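Local coordinates for minor capsid protein (Enterobacteria phage PRD1, PDB 1YQ5) that forms, together with proteins P31 and P2, the spike complexes at the five-fold vertices of the phage capsid and is essential for infectivity, at residues G17-L31 and F122-I136. Sequence-based numbering, arbitrary orientation.
Sequences GPASIAANALTDFDL and FSLCNDGAALSNYII
Pro18 O accepts a hydrogen bond from Tyr134 OH, 2.6 Å away, and lies near the plane of the phenol ring. One face of the same ring receives Ile21 CD1, a CH-pi contact with the methyl 3.7 Å from the centroid. In Ile21, CG1 is anti to the carbonyl carbon (chi1 -60°) and the chain continues extended (chi2 175°), carrying CD1 over the tyrosine ring and on to the methyl ends of Leu124 and Ile136, while CG2 turns to Leu124 O. Its backbone forms an isolated antiparallel hydrogen-bonded pair with Leu131: Ile21 N gives to Leu131 O, and Leu131 N returns the bond on a lone pair of Ile21 O. A water that accepts from Asn126 N also lies within hydrogen-bonding distance of Ala22 O and Ala129 O, bridging the two loops and the end of the strand.

The fold is a beta jelly roll, here the C-terminal domain of the trimeric spike protein. Residues 17-31, in the loop between strands 5-11 and 35-40, run alongside strand 119-126 and the turn leading from it to strand 135-142, which belongs to the other sheet. Asn24 N bonds almost straight to Asn126 O (174° at the hydrogen), with only a weak bond from Ala25 N to Cys125 SG beside it. Leu26 lays CD2 against Leu124 CA, 3.6 Å away, and also packs on Leu97 of a neighbouring subunit. Farther along, Phe29 N meets Phe122 O at 2.7 Å, nearly in line with the carbonyl. The Phe29 ring takes Ser123 CA over one face, and its CZ lies 3.8 Å from Leu124 CG. Asp28 directs its carboxylate to salt bridges with Arg80 and Lys82.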
loop_
_atom_site.group_PDB
_atom_site.type_symbol
_atom_site.label_atom_id
_atom_site.label_comp_id
_atom_site.label_asym_id
_atom_site.label_seq_id
_atom_site.Cartn_x
_atom_site.Cartn_y
_atom_site.Cartn_z
ATOM N N GLY A 17 -10.717 19.308 9.134
ATOM C CA GLY A 17 -10.545 18.312 10.177
ATOM C C GLY A 17 -10.812 18.793 11.588
ATOM O O GLY A 17 -10.890 19.995 11.836
ATOM N N PRO A 18 -10.974 17.868 12.543
ATOM C CA PRO A 18 -11.227 18.281 13.926
ATOM C C PRO A 18 -10.032 19.041 14.494
ATOM O O PRO A 18 -8.889 18.770 14.128
ATOM C CB PRO A 18 -11.489 16.957 14.649
ATOM C CG PRO A 18 -10.798 15.934 13.795
ATOM C CD PRO A 18 -11.075 16.407 12.394
ATOM N N ALA A 19 -10.302 20.002 15.370
ATOM C CA ALA A 19 -9.239 20.794 15.974
ATOM C C ALA A 19 -8.266 19.850 16.665
ATOM O O ALA A 19 -7.076 20.132 16.777
ATOM C CB ALA A 19 -9.826 21.789 16.982
ATOM N N SER A 20 -8.784 18.716 17.121
ATOM C CA SER A 20 -7.951 17.729 17.785
ATOM C C SER A 20 -8.535 16.341 17.606
ATOM O O SER A 20 -9.681 16.087 17.983
ATOM C CB SER A 20 -7.830 18.045 19.278
ATOM O OG SER A 20 -7.042 17.067 19.940
ATOM N N ILE A 21 -7.752 15.447 17.012
ATOM C CA ILE A 21 -8.203 14.079 16.811
ATOM C C ILE A 21 -7.875 13.326 18.094
ATOM O O ILE A 21 -6.706 13.183 18.461
ATOM C CB ILE A 21 -7.480 13.416 15.620
ATOM C CG1 ILE A 21 -7.761 14.213 14.340
ATOM C CG2 ILE A 21 -7.947 11.962 15.473
ATOM C CD1 ILE A 21 -7.006 13.720 13.109
ATOM N N ALA A 22 -8.914 12.853 18.774
ATOM C CA ALA A 22 -8.754 12.143 20.037
ATOM C C ALA A 22 -7.799 10.960 19.955
ATOM O O ALA A 22 -7.699 10.289 18.927
ATOM C CB ALA A 22 -10.122 11.677 20.542
ATOM N N ALA A 23 -7.099 10.704 21.055
ATOM C CA ALA A 23 -6.164 9.596 21.110
ATOM C C ALA A 23 -6.906 8.266 21.252
ATOM O O ALA A 23 -8.017 8.214 21.777
ATOM C CB ALA A 23 -5.208 9.778 22.291
ATOM N N ASN A 24 -6.280 7.205 20.761
ATOM C CA ASN A 24 -6.807 5.848 20.852
ATOM C C ASN A 24 -8.299 5.674 20.593
ATOM O O ASN A 24 -9.007 5.085 21.405
ATOM C CB ASN A 24 -6.491 5.261 22.229
ATOM C CG ASN A 24 -6.370 3.756 22.195
ATOM O OD1 ASN A 24 -6.671 3.067 23.173
ATOM N ND2 ASN A 24 -5.919 3.236 21.069
ATOM N N ALA A 25 -8.767 6.180 19.463
ATOM C CA ALA A 25 -10.164 6.052 19.087
ATOM C C ALA A 25 -10.244 6.292 17.589
ATOM O O ALA A 25 -9.427 7.029 17.033
ATOM C CB ALA A 25 -11.015 7.077 19.831
ATOM N N LEU A 26 -11.211 5.664 16.931
ATOM C CA LEU A 26 -11.363 5.856 15.497
ATOM C C LEU A 26 -12.751 6.359 15.149
ATOM O O LEU A 26 -13.702 5.581 15.061
ATOM C CB LEU A 26 -11.076 4.554 14.743
ATOM C CG LEU A 26 -9.620 4.083 14.752
ATOM C CD1 LEU A 26 -9.526 2.743 14.031
ATOM C CD2 LEU A 26 -8.729 5.126 14.074
ATOM N N THR A 27 -12.860 7.671 14.963
ATOM C CA THR A 27 -14.125 8.299 14.604
ATOM C C THR A 27 -13.988 8.709 13.145
ATOM O O THR A 27 -13.064 9.445 12.792
ATOM C CB THR A 27 -14.389 9.558 15.460
ATOM O OG1 THR A 27 -14.420 9.195 16.847
ATOM C CG2 THR A 27 -15.721 10.196 15.079
ATOM N N ASP A 28 -14.894 8.230 12.300
ATOM C CA ASP A 28 -14.838 8.545 10.880
ATOM C C ASP A 28 -14.799 10.043 10.601
ATOM O O ASP A 28 -15.474 10.834 11.258
ATOM C CB ASP A 28 -16.002 7.875 10.151
ATOM C CG ASP A 28 -15.926 6.359 10.229
ATOM O OD1 ASP A 28 -14.793 5.829 10.238
ATOM O OD2 ASP A 28 -16.982 5.698 10.266
ATOM N N PHE A 29 -13.994 10.414 9.613
ATOM C CA PHE A 29 -13.794 11.810 9.238
ATOM C C PHE A 29 -14.867 12.443 8.357
ATOM O O PHE A 29 -15.345 11.840 7.399
ATOM C CB PHE A 29 -12.455 11.965 8.507
ATOM C CG PHE A 29 -11.249 11.672 9.349
ATOM C CD1 PHE A 29 -10.096 11.158 8.760
ATOM C CD2 PHE A 29 -11.240 11.949 10.713
ATOM C CE1 PHE A 29 -8.952 10.928 9.518
ATOM C CE2 PHE A 29 -10.099 11.722 11.479
ATOM C CZ PHE A 29 -8.952 11.211 10.876
ATOM N N ASP A 30 -15.216 13.678 8.696
ATOM C CA ASP A 30 -16.161 14.472 7.924
ATOM C C ASP A 30 -15.222 15.124 6.908
ATOM O O ASP A 30 -14.391 15.948 7.286
ATOM C CB ASP A 30 -16.781 15.551 8.812
ATOM C CG ASP A 30 -17.622 16.546 8.029
ATOM O OD1 ASP A 30 -17.286 16.851 6.863
ATOM O OD2 ASP A 30 -18.619 17.038 8.592
ATOM N N LEU A 31 -15.337 14.758 5.636
ATOM C CA LEU A 31 -14.448 15.315 4.618
ATOM C C LEU A 31 -15.037 16.451 3.777
ATOM O O LEU A 31 -14.443 16.856 2.773
ATOM C CB LEU A 31 -13.965 14.200 3.685
ATOM C CG LEU A 31 -13.213 13.034 4.334
ATOM C CD1 LEU A 31 -12.872 11.992 3.271
ATOM C CD2 LEU A 31 -11.950 13.544 5.008
ATOM N N PHE A 122 -13.156 7.083 6.262
ATOM C CA PHE A 122 -11.766 7.144 6.699
ATOM C C PHE A 122 -11.603 7.610 8.140
ATOM O O PHE A 122 -12.362 8.457 8.624
ATOM C CB PHE A 122 -10.967 8.093 5.794
ATOM C CG PHE A 122 -11.009 7.729 4.338
ATOM C CD1 PHE A 122 -12.112 8.058 3.553
ATOM C CD2 PHE A 122 -9.947 7.045 3.751
ATOM C CE1 PHE A 122 -12.158 7.714 2.202
ATOM C CE2 PHE A 122 -9.981 6.694 2.403
ATOM C CZ PHE A 122 -11.093 7.030 1.626
ATOM N N SER A 123 -10.594 7.065 8.811
ATOM C CA SER A 123 -10.295 7.443 10.185
ATOM C C SER A 123 -8.894 7.011 10.583
ATOM O O SER A 123 -8.350 6.035 10.057
ATOM C CB SER A 123 -11.297 6.822 11.161
ATOM O OG SER A 123 -11.089 7.333 12.473
ATOM N N LEU A 124 -8.312 7.757 11.512
ATOM C CA LEU A 124 -6.986 7.450 12.025
ATOM C C LEU A 124 -6.785 8.214 13.326
ATOM O O LEU A 124 -7.550 9.128 13.644
ATOM C CB LEU A 124 -5.905 7.832 10.998
ATOM C CG LEU A 124 -5.696 9.292 10.580
ATOM C CD1 LEU A 124 -5.073 10.089 11.726
ATOM C CD2 LEU A 124 -4.777 9.335 9.366
ATOM N N CYS A 125 -5.766 7.822 14.079
ATOM C CA CYS A 125 -5.438 8.464 15.344
ATOM C C CYS A 125 -4.087 7.923 15.739
ATOM O O CYS A 125 -3.478 7.159 14.995
ATOM C CB CYS A 125 -6.434 8.064 16.435
ATOM S SG CYS A 125 -6.205 6.342 17.048
ATOM N N ASN A 126 -3.616 8.351 16.901
ATOM C CA ASN A 126 -2.382 7.834 17.461
ATOM C C ASN A 126 -2.950 7.184 18.718
ATOM O O ASN A 126 -3.841 7.756 19.357
ATOM C CB ASN A 126 -1.420 8.949 17.844
ATOM C CG ASN A 126 -0.148 8.414 18.464
ATOM O OD1 ASN A 126 0.820 8.093 17.761
ATOM N ND2 ASN A 126 -0.146 8.287 19.782
ATOM N N ASP A 127 -2.462 6.005 19.079
ATOM C CA ASP A 127 -3.010 5.318 20.242
ATOM C C ASP A 127 -2.578 5.874 21.593
ATOM O O ASP A 127 -3.087 5.444 22.626
ATOM C CB ASP A 127 -2.690 3.818 20.175
ATOM C CG ASP A 127 -1.199 3.527 20.227
ATOM O OD1 ASP A 127 -0.399 4.464 20.428
ATOM O OD2 ASP A 127 -0.828 2.348 20.063
ATOM N N GLY A 128 -1.657 6.833 21.594
ATOM C CA GLY A 128 -1.196 7.386 22.855
ATOM C C GLY A 128 -1.318 8.891 23.019
ATOM O O GLY A 128 -1.043 9.419 24.095
ATOM N N ALA A 129 -1.727 9.594 21.971
ATOM C CA ALA A 129 -1.852 11.044 22.070
ATOM C C ALA A 129 -2.767 11.633 21.007
ATOM O O ALA A 129 -2.944 11.058 19.933
ATOM C CB ALA A 129 -0.472 11.686 21.980
ATOM N N ALA A 130 -3.346 12.788 21.316
ATOM C CA ALA A 130 -4.235 13.463 20.380
ATOM C C ALA A 130 -3.411 14.088 19.259
ATOM O O ALA A 130 -2.228 14.368 19.438
ATOM C CB ALA A 130 -5.033 14.538 21.106
ATOM N N LEU A 131 -4.032 14.299 18.102
ATOM C CA LEU A 131 -3.344 14.904 16.964
ATOM C C LEU A 131 -3.967 16.263 16.663
ATOM O O LEU A 131 -5.164 16.354 16.406
ATOM C CB LEU A 131 -3.465 14.010 15.727
ATOM C CG LEU A 131 -2.969 12.567 15.857
ATOM C CD1 LEU A 131 -3.196 11.835 14.539
ATOM C CD2 LEU A 131 -1.494 12.558 16.230
ATOM N N SER A 132 -3.160 17.318 16.706
ATOM C CA SER A 132 -3.661 18.658 16.423
ATOM C C SER A 132 -2.705 19.423 15.513
ATOM O O SER A 132 -2.768 20.648 15.425
ATOM C CB SER A 132 -3.865 19.433 17.729
ATOM O OG SER A 132 -2.638 19.596 18.416
ATOM N N ASN A 133 -1.826 18.693 14.836
ATOM C CA ASN A 133 -0.842 19.296 13.935
ATOM C C ASN A 133 -0.590 18.279 12.831
ATOM O O ASN A 133 0.548 17.914 12.541
ATOM C CB ASN A 133 0.448 19.587 14.710
ATOM C CG ASN A 133 1.589 20.023 13.810
ATOM O OD1 ASN A 133 1.404 20.833 12.902
ATOM N ND2 ASN A 133 2.781 19.492 14.065
ATOM N N TYR A 134 -1.676 17.843 12.205
ATOM C CA TYR A 134 -1.613 16.817 11.179
ATOM C C TYR A 134 -1.866 17.258 9.747
ATOM O O TYR A 134 -2.579 18.222 9.487
ATOM C CB TYR A 134 -2.618 15.717 11.532
ATOM C CG TYR A 134 -4.045 16.228 11.635
ATOM C CD1 TYR A 134 -4.849 16.344 10.502
ATOM C CD2 TYR A 134 -4.574 16.640 12.859
ATOM C CE1 TYR A 134 -6.143 16.860 10.580
ATOM C CE2 TYR A 134 -5.870 17.158 12.950
ATOM C CZ TYR A 134 -6.644 17.265 11.805
ATOM O OH TYR A 134 -7.912 17.789 11.874
ATOM N N ILE A 135 -1.246 16.537 8.823
ATOM C CA ILE A 135 -1.453 16.760 7.404
ATOM C C ILE A 135 -1.846 15.375 6.919
ATOM O O ILE A 135 -1.032 14.449 6.911
ATOM C CB ILE A 135 -0.188 17.217 6.667
ATOM C CG1 ILE A 135 0.195 18.629 7.114
ATOM C CG2 ILE A 135 -0.456 17.226 5.156
ATOM C CD1 ILE A 135 -0.878 19.664 6.812
ATOM N N ILE A 136 -3.114 15.235 6.561
ATOM C CA ILE A 136 -3.641 13.970 6.096
ATOM C C ILE A 136 -4.007 14.083 4.626
ATOM O O ILE A 136 -4.648 15.050 4.203
ATOM C CB ILE A 136 -4.897 13.566 6.907
ATOM C CG1 ILE A 136 -4.512 13.363 8.375
ATOM C CG2 ILE A 136 -5.520 12.294 6.329
ATOM C CD1 ILE A 136 -5.693 13.076 9.285
HETATM O O HOH W 1 -4.928 10.673 18.016
HETATM O O HOH W 2 -10.442 9.480 14.721
HETATM O O HOH W 3 -15.268 9.121 6.685
#